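Local coordinates for protein PTS system, lactose-specific IIBC components (Streptococcus pneumoniae, PDB 3NBM) that probably relays a phosphoryl group to lactose during its phosphotransferase-driven uptake, as the IIB domain of the lactose-specific transporter, at residues 6-20 with 36-50. Sequence-based numbering, arbitrary orientation. Where two conformers were deposited one is given.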
loop_
_atom_site.group_PDB
_atom_site.type_symbol
_atom_site.label_atom_id
_atom_site.label_comp_id
_atom_site.label_asym_id
_atom_site.label_seq_id
_atom_site.Cartn_x
_atom_site.Cartn_y
_atom_site.Cartn_z
ATOM N N GLU A 6 -0.156 5.445 14.649
ATOM C CA GLU A 6 -0.087 4.253 13.817
ATOM C C GLU A 6 0.091 4.634 12.352
ATOM O O GLU A 6 -0.589 5.520 11.876
ATOM C CB GLU A 6 -1.366 3.454 14.007
ATOM C CG GLU A 6 -1.402 2.156 13.238
ATOM C CD GLU A 6 -2.620 1.348 13.562
ATOM O OE1 GLU A 6 -3.732 1.875 13.443
ATOM O OE2 GLU A 6 -2.477 0.143 13.824
ATOM N N LEU A 7 1.001 3.963 11.666
ATOM C CA LEU A 7 1.197 4.144 10.237
ATOM C C LEU A 7 0.006 3.572 9.462
ATOM O O LEU A 7 -0.388 2.426 9.685
ATOM C CB LEU A 7 2.488 3.453 9.805
ATOM C CG LEU A 7 2.930 3.746 8.375
ATOM C CD1 LEU A 7 3.375 5.211 8.226
ATOM C CD2 LEU A 7 4.070 2.805 7.966
ATOM N N LYS A 8 -0.570 4.378 8.578
ATOM C CA LYS A 8 -1.769 3.989 7.822
ATOM C C LYS A 8 -1.371 3.777 6.354
ATOM O O LYS A 8 -0.858 4.694 5.703
ATOM C CB LYS A 8 -2.846 5.065 7.913
ATOM C CG LYS A 8 -3.197 5.530 9.316
ATOM C CD LYS A 8 -3.836 4.520 10.163
ATOM C CE LYS A 8 -4.353 5.140 11.487
ATOM N NZ LYS A 8 -5.017 4.159 12.426
ATOM N N VAL A 9 -1.615 2.560 5.865
ATOM C CA VAL A 9 -1.247 2.140 4.519
ATOM C C VAL A 9 -2.515 1.780 3.733
ATOM O O VAL A 9 -3.381 1.084 4.240
ATOM C CB VAL A 9 -0.309 0.924 4.554
ATOM C CG1 VAL A 9 0.136 0.534 3.142
ATOM C CG2 VAL A 9 0.888 1.209 5.470
ATOM N N LEU A 10 -2.598 2.268 2.501
ATOM C CA LEU A 10 -3.669 1.904 1.573
ATOM C C LEU A 10 -3.071 1.233 0.352
ATOM O O LEU A 10 -2.169 1.786 -0.273
ATOM C CB LEU A 10 -4.465 3.145 1.167
ATOM C CG LEU A 10 -5.632 2.924 0.188
ATOM C CD1 LEU A 10 -6.723 2.052 0.798
ATOM C CD2 LEU A 10 -6.204 4.284 -0.211
ATOM N N VAL A 11 -3.512 0.009 0.069
ATOM C CA VAL A 11 -3.109 -0.721 -1.130
ATOM C C VAL A 11 -4.256 -0.625 -2.150
ATOM O O VAL A 11 -5.386 -0.954 -1.823
ATOM C CB VAL A 11 -2.767 -2.202 -0.846
ATOM C CG1 VAL A 11 -2.200 -2.883 -2.093
ATOM C CG2 VAL A 11 -1.841 -2.344 0.354
ATOM N N LEU A 12 -3.943 -0.175 -3.366
ATOM C CA LEU A 12 -4.957 0.002 -4.403
ATOM C C LEU A 12 -4.719 -0.955 -5.553
ATOM O O LEU A 12 -3.593 -1.150 -5.997
ATOM C CB LEU A 12 -4.943 1.450 -4.939
ATOM C CG LEU A 12 -5.318 2.526 -3.908
ATOM C CD1 LEU A 12 -5.137 3.925 -4.525
ATOM C CD2 LEU A 12 -6.733 2.301 -3.352
ATOM N N CYS A 13 -5.805 -1.539 -6.056
ATOM C CA CYS A 13 -5.755 -2.329 -7.283
ATOM C C CYS A 13 -6.825 -1.804 -8.247
ATOM O O CYS A 13 -7.429 -0.750 -8.007
ATOM C CB CYS A 13 -5.891 -3.843 -7.004
ATOM S SG CYS A 13 -7.453 -4.373 -6.336
ATOM N N ALA A 14 -7.030 -2.541 -9.336
ATOM C CA ALA A 14 -7.993 -2.176 -10.349
ATOM C C ALA A 14 -9.349 -2.838 -10.120
ATOM O O ALA A 14 -10.221 -2.777 -10.988
ATOM C CB ALA A 14 -7.454 -2.519 -11.758
ATOM N N GLY A 15 -9.544 -3.431 -8.950
ATOM C CA GLY A 15 -10.804 -4.033 -8.547
ATOM C C GLY A 15 -10.865 -5.539 -8.577
ATOM O O GLY A 15 -11.915 -6.108 -8.333
ATOM N N SER A 16 -9.747 -6.193 -8.870
ATOM C CA SER A 16 -9.713 -7.647 -8.836
ATOM C C SER A 16 -9.742 -8.195 -7.420
ATOM O O SER A 16 -10.043 -9.372 -7.217
ATOM C CB SER A 16 -8.498 -8.225 -9.551
ATOM O OG SER A 16 -7.299 -7.956 -8.843
ATOM N N GLY A 17 -9.361 -7.354 -6.460
ATOM C CA GLY A 17 -9.220 -7.779 -5.076
ATOM C C GLY A 17 -7.801 -8.177 -4.684
ATOM O O GLY A 17 -7.511 -8.537 -3.535
ATOM N N THR A 18 -6.884 -8.091 -5.629
ATOM C CA THR A 18 -5.512 -8.393 -5.344
ATOM C C THR A 18 -4.929 -7.478 -4.248
ATOM O O THR A 18 -4.053 -7.902 -3.507
ATOM C CB THR A 18 -4.653 -8.366 -6.626
ATOM O OG1 THR A 18 -3.360 -8.901 -6.353
ATOM C CG2 THR A 18 -4.499 -6.997 -7.223
ATOM N N SER A 19 -5.399 -6.230 -4.144
ATOM C CA SER A 19 -4.903 -5.321 -3.108
ATOM C C SER A 19 -5.084 -5.886 -1.692
ATOM O O SER A 19 -4.257 -5.674 -0.807
ATOM C CB SER A 19 -5.579 -3.946 -3.228
ATOM O OG SER A 19 -6.973 -4.049 -3.275
ATOM N N ALA A 20 -6.170 -6.606 -1.468
ATOM C CA ALA A 20 -6.438 -7.200 -0.175
ATOM C C ALA A 20 -5.370 -8.232 0.207
ATOM O O ALA A 20 -5.101 -8.417 1.395
ATOM C CB ALA A 20 -7.821 -7.851 -0.136
ATOM N N ARG A 36 3.235 -0.783 14.898
ATOM C CA ARG A 36 2.020 0.011 14.744
ATOM C C ARG A 36 1.778 0.421 13.291
ATOM O O ARG A 36 2.149 1.504 12.858
ATOM C CB ARG A 36 2.039 1.213 15.668
ATOM C CG ARG A 36 2.122 0.811 17.152
ATOM C CD ARG A 36 2.263 1.999 18.090
ATOM N NE ARG A 36 3.525 2.710 17.900
ATOM C CZ ARG A 36 4.690 2.348 18.442
ATOM N NH1 ARG A 36 4.778 1.280 19.227
ATOM N NH2 ARG A 36 5.779 3.061 18.190
ATOM N N VAL A 37 1.156 -0.493 12.558
ATOM C CA VAL A 37 0.807 -0.338 11.156
ATOM C C VAL A 37 -0.542 -0.974 10.921
ATOM O O VAL A 37 -0.822 -2.066 11.447
ATOM C CB VAL A 37 1.826 -1.043 10.212
ATOM C CG1 VAL A 37 1.383 -0.927 8.781
ATOM C CG2 VAL A 37 3.249 -0.518 10.379
ATOM N N ILE A 38 -1.389 -0.283 10.157
ATOM C CA ILE A 38 -2.614 -0.878 9.611
ATOM C C ILE A 38 -2.641 -0.636 8.099
ATOM O O ILE A 38 -2.329 0.456 7.638
ATOM C CB ILE A 38 -3.900 -0.289 10.268
ATOM C CG1 ILE A 38 -5.177 -0.903 9.711
ATOM C CG2 ILE A 38 -3.969 1.230 10.121
ATOM C CD1 ILE A 38 -5.384 -2.243 10.073
ATOM N N ALA A 39 -3.012 -1.679 7.369
ATOM C CA ALA A 39 -3.214 -1.612 5.928
ATOM C C ALA A 39 -4.651 -1.888 5.554
ATOM O O ALA A 39 -5.254 -2.857 6.036
ATOM C CB ALA A 39 -2.306 -2.597 5.209
ATOM N N ASN A 40 -5.163 -1.072 4.650
ATOM C CA ASN A 40 -6.444 -1.302 4.002
ATOM C C ASN A 40 -6.250 -1.494 2.534
ATOM O O ASN A 40 -5.182 -1.184 1.994
ATOM C CB ASN A 40 -7.405 -0.148 4.261
ATOM C CG ASN A 40 -7.763 -0.022 5.686
ATOM O OD1 ASN A 40 -7.414 0.949 6.318
ATOM N ND2 ASN A 40 -8.448 -1.047 6.218
ATOM N N SER A 41 -7.289 -2.001 1.885
ATOM C CA SER A 41 -7.300 -2.187 0.434
ATOM C C SER A 41 -8.484 -1.461 -0.178
ATOM O O SER A 41 -9.502 -1.234 0.468
ATOM C CB SER A 41 -7.341 -3.679 0.082
ATOM O OG SER A 41 -8.488 -4.296 0.573
ATOM N N GLY A 42 -8.340 -1.121 -1.435
ATOM C CA GLY A 42 -9.400 -0.465 -2.152
ATOM C C GLY A 42 -9.150 -0.470 -3.629
ATOM O O GLY A 42 -8.072 -0.866 -4.105
ATOM N N ALA A 43 -10.146 -0.006 -4.388
ATOM C CA ALA A 43 -10.046 0.156 -5.828
ATOM C C ALA A 43 -9.557 1.568 -6.192
ATOM O O ALA A 43 -10.031 2.555 -5.628
ATOM C CB ALA A 43 -11.421 -0.086 -6.511
ATOM N N TYR A 44 -8.637 1.647 -7.143
ATOM C CA TYR A 44 -8.201 2.941 -7.670
ATOM C C TYR A 44 -9.401 3.623 -8.309
ATOM O O TYR A 44 -10.055 3.060 -9.177
ATOM C CB TYR A 44 -7.048 2.757 -8.668
ATOM C CG TYR A 44 -6.334 4.052 -8.993
ATOM C CD1 TYR A 44 -6.822 4.961 -9.931
ATOM C CD2 TYR A 44 -5.198 4.414 -8.298
ATOM C CE1 TYR A 44 -6.182 6.182 -10.150
ATOM C CE2 TYR A 44 -4.562 5.594 -8.529
ATOM C CZ TYR A 44 -5.059 6.489 -9.442
ATOM O OH TYR A 44 -4.395 7.696 -9.620
ATOM N N GLY A 45 -9.669 4.839 -7.881
ATOM C CA GLY A 45 -10.857 5.576 -8.273
ATOM C C GLY A 45 -11.842 5.834 -7.150
ATOM O O GLY A 45 -12.666 6.741 -7.256
ATOM N N ALA A 46 -11.771 5.044 -6.069
ATOM C CA ALA A 46 -12.565 5.274 -4.852
ATOM C C ALA A 46 -11.756 5.992 -3.790
ATOM O O ALA A 46 -12.234 6.190 -2.681
ATOM C CB ALA A 46 -13.114 3.955 -4.284
ATOM N N HIS A 47 -10.551 6.451 -4.152
ATOM C CA HIS A 47 -9.572 6.906 -3.172
ATOM C C HIS A 47 -9.388 8.422 -3.089
ATOM O O HIS A 47 -8.645 8.892 -2.231
ATOM C CB HIS A 47 -8.222 6.271 -3.469
ATOM C CG HIS A 47 -7.632 6.799 -4.725
ATOM N ND1 HIS A 47 -8.101 6.464 -5.976
ATOM C CD2 HIS A 47 -6.690 7.748 -4.910
ATOM C CE1 HIS A 47 -7.425 7.150 -6.878
ATOM N NE2 HIS A 47 -6.569 7.936 -6.254
ATOM N N TYR A 48 -10.000 9.201 -3.983
ATOM C CA TYR A 48 -9.615 10.601 -4.100
ATOM C C TYR A 48 -9.880 11.414 -2.856
ATOM O O TYR A 48 -9.121 12.327 -2.578
ATOM C CB TYR A 48 -10.282 11.235 -5.319
ATOM C CG TYR A 48 -9.800 10.670 -6.620
ATOM C CD1 TYR A 48 -8.504 10.844 -7.034
ATOM C CD2 TYR A 48 -10.670 9.996 -7.473
ATOM C CE1 TYR A 48 -8.071 10.352 -8.236
ATOM C CE2 TYR A 48 -10.234 9.476 -8.684
ATOM C CZ TYR A 48 -8.941 9.673 -9.065
ATOM O OH TYR A 48 -8.456 9.203 -10.247
ATOM N N ASP A 49 -10.923 11.087 -2.099
ATOM C CA ASP A 49 -11.221 11.834 -0.874
ATOM C C ASP A 49 -10.619 11.211 0.361
ATOM O O ASP A 49 -10.426 11.919 1.348
ATOM C CB ASP A 49 -12.722 11.963 -0.657
ATOM C CG ASP A 49 -13.383 12.895 -1.652
ATOM O OD1 ASP A 49 -12.858 13.998 -1.931
ATOM O OD2 ASP A 49 -14.413 12.515 -2.175
ATOM N N ILE A 50 -10.363 9.900 0.363
ATOM C CA ILE A 50 -9.815 9.217 1.520
ATOM C C ILE A 50 -8.306 9.171 1.527
ATOM O O ILE A 50 -7.711 8.837 2.542
ATOM C CB ILE A 50 -10.361 7.783 1.700
ATOM C CG1 ILE A 50 -10.029 6.859 0.507
ATOM C CG2 ILE A 50 -11.867 7.809 1.947
ATOM C CD1 ILE A 50 -10.246 5.377 0.774
#
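L7 to C13 and V37 to A43 run side by side as parallel strands, their axes approaching to 4.6 Å and 25° askew, the two strands of a right-handed beta-alpha-beta crossover through helix 18-33. Eight backbone hydrogen bonds join the two segments, from L7 N to R36 O at one end to Y44 N, 2.8 Å from C13 O, at the other. On the face covered by helices 18-33 and 96-105, V9 CG2 lies 4.0 Å from V37 CG1, and V9 CB meets the methyl of A39. The other face carries K8, whose NZ reaches back to E6 OE1 in a salt bridge; I38 CG2 sits against this pair, tightly at 3.3 Å from K8 CD. C13 closes the strand, and the loop that follows resembles the phosphate-binding P-loop of low-molecular-weight phosphatases; C13 is probably the phosphorylated cysteine, as in related IIB domains. Its SG accepts from G15 N and S19 N at 3.5 Å each, and weakly from G17 N. L12 CD1 touches Y44 CD2 and makes a CH-pi contact over one face of the H47 imidazole, 4.1 Å from the centroid, while G45 N donates in the ring plane to H47 ND1.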